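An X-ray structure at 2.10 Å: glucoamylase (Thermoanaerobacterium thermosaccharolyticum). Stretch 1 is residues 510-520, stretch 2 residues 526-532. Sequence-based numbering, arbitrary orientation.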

# COMPACT_ATOMS: atom_id res chain seq x y z
N ASP A 510 19.14 7.25 31.27
CA ASP A 510 19.05 8.64 31.69
C ASP A 510 18.92 9.56 30.48
O ASP A 510 19.88 9.80 29.76
CB ASP A 510 20.29 9.01 32.51
CG ASP A 510 20.30 10.46 32.94
OD1 ASP A 510 19.21 11.07 33.05
OD2 ASP A 510 21.40 11.00 33.19
N PRO A 511 17.70 10.09 30.25
CA PRO A 511 17.41 10.97 29.12
C PRO A 511 18.10 12.33 29.18
O PRO A 511 18.08 13.08 28.20
CB PRO A 511 15.89 11.08 29.17
CG PRO A 511 15.61 11.06 30.63
CD PRO A 511 16.53 9.95 31.13
N ASP A 512 18.72 12.65 30.31
CA ASP A 512 19.42 13.92 30.43
C ASP A 512 20.89 13.78 30.05
O ASP A 512 21.56 14.76 29.77
CB ASP A 512 19.31 14.47 31.86
CG ASP A 512 17.88 14.76 32.27
OD1 ASP A 512 17.17 15.43 31.51
OD2 ASP A 512 17.48 14.32 33.37
N ALA A 513 21.37 12.54 30.03
CA ALA A 513 22.77 12.30 29.69
C ALA A 513 23.03 12.48 28.20
O ALA A 513 22.11 12.52 27.39
CB ALA A 513 23.17 10.89 30.11
N ASP A 514 24.31 12.61 27.86
CA ASP A 514 24.73 12.76 26.49
C ASP A 514 24.87 11.35 25.92
O ASP A 514 25.32 10.44 26.61
CB ASP A 514 26.07 13.50 26.42
CG ASP A 514 25.95 14.96 26.82
OD1 ASP A 514 26.99 15.60 27.07
OD2 ASP A 514 24.81 15.48 26.88
N PHE A 515 24.46 11.17 24.67
CA PHE A 515 24.53 9.88 24.01
C PHE A 515 24.28 10.12 22.53
O PHE A 515 23.20 10.58 22.14
CB PHE A 515 23.48 8.94 24.62
CG PHE A 515 23.56 7.52 24.12
CD1 PHE A 515 22.92 7.14 22.95
CD2 PHE A 515 24.27 6.56 24.83
CE1 PHE A 515 22.98 5.82 22.50
CE2 PHE A 515 24.34 5.24 24.39
CZ PHE A 515 23.69 4.87 23.21
N MET A 516 25.28 9.84 21.71
CA MET A 516 25.19 10.05 20.27
C MET A 516 24.50 8.89 19.56
O MET A 516 24.79 7.72 19.82
CB MET A 516 26.59 10.23 19.68
CG MET A 516 27.34 11.44 20.22
SD MET A 516 26.48 12.98 19.85
CE MET A 516 26.90 13.21 18.16
N ILE A 517 23.59 9.22 18.65
CA ILE A 517 22.89 8.20 17.89
C ILE A 517 23.11 8.42 16.41
O ILE A 517 23.40 9.54 15.98
CB ILE A 517 21.39 8.19 18.20
CG1 ILE A 517 20.74 9.50 17.74
CG2 ILE A 517 21.18 7.98 19.68
CD1 ILE A 517 19.23 9.53 17.94
N ASN A 518 23.00 7.35 15.64
CA ASN A 518 23.21 7.42 14.20
C ASN A 518 21.87 7.36 13.49
O ASN A 518 21.16 6.35 13.57
CB ASN A 518 24.11 6.26 13.75
CG ASN A 518 25.37 6.14 14.59
OD1 ASN A 518 25.34 5.67 15.73
ND2 ASN A 518 26.49 6.58 14.03
N ILE A 519 21.53 8.43 12.80
CA ILE A 519 20.26 8.50 12.07
C ILE A 519 20.38 7.69 10.79
O ILE A 519 21.36 7.81 10.06
CB ILE A 519 19.90 9.96 11.72
CG1 ILE A 519 19.79 10.80 13.00
CG2 ILE A 519 18.58 10.00 10.95
CD1 ILE A 519 18.68 10.36 13.95
N ALA A 520 19.37 6.87 10.53
CA ALA A 520 19.34 6.03 9.34
C ALA A 520 19.27 6.84 8.06
O ALA A 520 19.12 8.06 8.09
CB ALA A 520 18.16 5.06 9.41
N TYR A 526 23.76 12.64 15.83
CA TYR A 526 23.33 13.69 16.77
C TYR A 526 23.18 13.14 18.19
O TYR A 526 23.19 11.93 18.40
CB TYR A 526 21.99 14.28 16.34
CG TYR A 526 21.93 14.70 14.89
CD1 TYR A 526 21.66 13.77 13.88
CD2 TYR A 526 22.21 16.01 14.51
CE1 TYR A 526 21.67 14.14 12.54
CE2 TYR A 526 22.23 16.39 13.17
CZ TYR A 526 21.96 15.45 12.19
OH TYR A 526 21.99 15.81 10.87
N ASP A 527 23.04 14.04 19.15
CA ASP A 527 22.84 13.65 20.54
C ASP A 527 21.35 13.31 20.65
O ASP A 527 20.51 13.98 20.04
CB ASP A 527 23.20 14.80 21.48
CG ASP A 527 22.91 14.47 22.93
OD1 ASP A 527 21.81 14.81 23.42
OD2 ASP A 527 23.78 13.85 23.59
N GLN A 528 21.04 12.27 21.42
CA GLN A 528 19.66 11.82 21.59
C GLN A 528 18.68 12.93 21.95
O GLN A 528 17.52 12.91 21.53
CB GLN A 528 19.58 10.70 22.65
CG GLN A 528 20.15 11.06 24.01
CD GLN A 528 19.96 9.95 25.03
OE1 GLN A 528 19.84 8.78 24.68
NE2 GLN A 528 19.97 10.32 26.30
N LYS A 529 19.15 13.91 22.71
CA LYS A 529 18.31 15.03 23.14
C LYS A 529 17.95 16.03 22.04
O LYS A 529 17.09 16.88 22.23
CB LYS A 529 18.96 15.75 24.32
CG LYS A 529 19.07 14.88 25.57
CD LYS A 529 19.89 15.57 26.65
CE LYS A 529 21.36 15.64 26.25
NZ LYS A 529 22.15 16.34 27.28
N GLU A 530 18.61 15.93 20.89
CA GLU A 530 18.34 16.83 19.77
C GLU A 530 17.20 16.29 18.90
O GLU A 530 16.67 17.00 18.05
CB GLU A 530 19.56 16.96 18.84
CG GLU A 530 20.83 17.52 19.44
CD GLU A 530 21.95 17.59 18.41
OE1 GLU A 530 21.79 18.33 17.41
OE2 GLU A 530 22.98 16.90 18.57
N ILE A 531 16.83 15.03 19.12
CA ILE A 531 15.81 14.40 18.29
C ILE A 531 14.43 14.19 18.91
O ILE A 531 14.30 13.49 19.92
CB ILE A 531 16.30 13.02 17.81
CG1 ILE A 531 17.76 13.13 17.33
CG2 ILE A 531 15.41 12.49 16.71
CD1 ILE A 531 17.99 14.07 16.15
N VAL A 532 13.42 14.81 18.32
CA VAL A 532 12.04 14.65 18.79
C VAL A 532 11.25 13.92 17.71
O VAL A 532 11.62 13.95 16.53
CB VAL A 532 11.37 16.00 19.15
CG1 VAL A 532 12.06 16.61 20.36
CG2 VAL A 532 11.39 16.96 17.97

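The two stretches meet as a short antiparallel ladder, extended beyond the strands by side chains that reach for backbone carbonyls, and together they bury 631 Å² of surface. The ladder rests on backbone hydrogen bonds. I517 and Y526 form a hydrogen-bonded pair: I517 N donates to Y526 O at 2.8 Å, nearly straight at 171°, and Y526 N returns a bond to I517 O at 3.1 Å. One step along, M516 faces D527 as a non-hydrogen-bonded pair, and their CA atoms draw in to 4.3 Å, against 5.6 Å between the CA atoms of I517 and Y526. Beyond it Q528 N donates to F515 O at 2.8 Å, although Q528 already begins a 3-10 segment. Two CA-H...O contacts supplement these bonds, M516 CA to Y526 O at 3.3 Å and D527 CA to F515 O at 3.5 Å.

Where the ladder would next call on main-chain atoms, side chains take over. D527, with chi1 in the t well, divides its carboxylate: OD2 accepts from F515 N across the interface at 3.0 Å, while OD1 accepts from K529 N at 2.9 Å within its own stretch. A short acidic side chain with two acceptors is well suited to this, since it ties the turn of the 3-10 segment to the neighbouring loop. The long, flexible side chain of Q528 brings its amide nitrogen to the other stretch, where NE2 makes a weak hydrogen bond to A513 O at 3.3 Å with an angle of only 129°.

K529 supplies the charged contacts. Its CB points toward the first stretch, and the chain runs past the type I turn from D510 to A513, so that CG lies 3.3 Å from P511 O. At its tip, NZ donates to D512 O at 3.0 Å and forms a salt bridge with D514 OD2 at 2.8 Å. Lysine suits this place because its methylenes can pack along the buried path while the ammonium group, carrying several protons, serves both a carbonyl and a carboxylate. D514 OD2 also lies 3.8 Å from D527 OD2, a proximity of like charges that the nearby ammonium can help to offset. The turn that presents the carbonyls is itself held by A513 N bonding to D510 O at 3.1 Å and D512 N to D510 OD1 at 3.2 Å.

The apolar contacts gather on the sheet face that carries I517 and Y526. I517, buried, sends CD1 to within 3.9 Å of I531 CG1, and I519, whose CB points toward the second stretch, sets CG1 3.6 Å from Y526 CD1, at the edge of the ring and near its plane. Branched isoleucines fill such space without leaving polar groups unpaired; tyrosine adds a broad ring, with its hydroxyl hydrogen-bonded elsewhere in the structure. On the M516 and D527 face, the flexible methionine curls back in three m rotamers, leaving SD 4.1 Å from D527 CB.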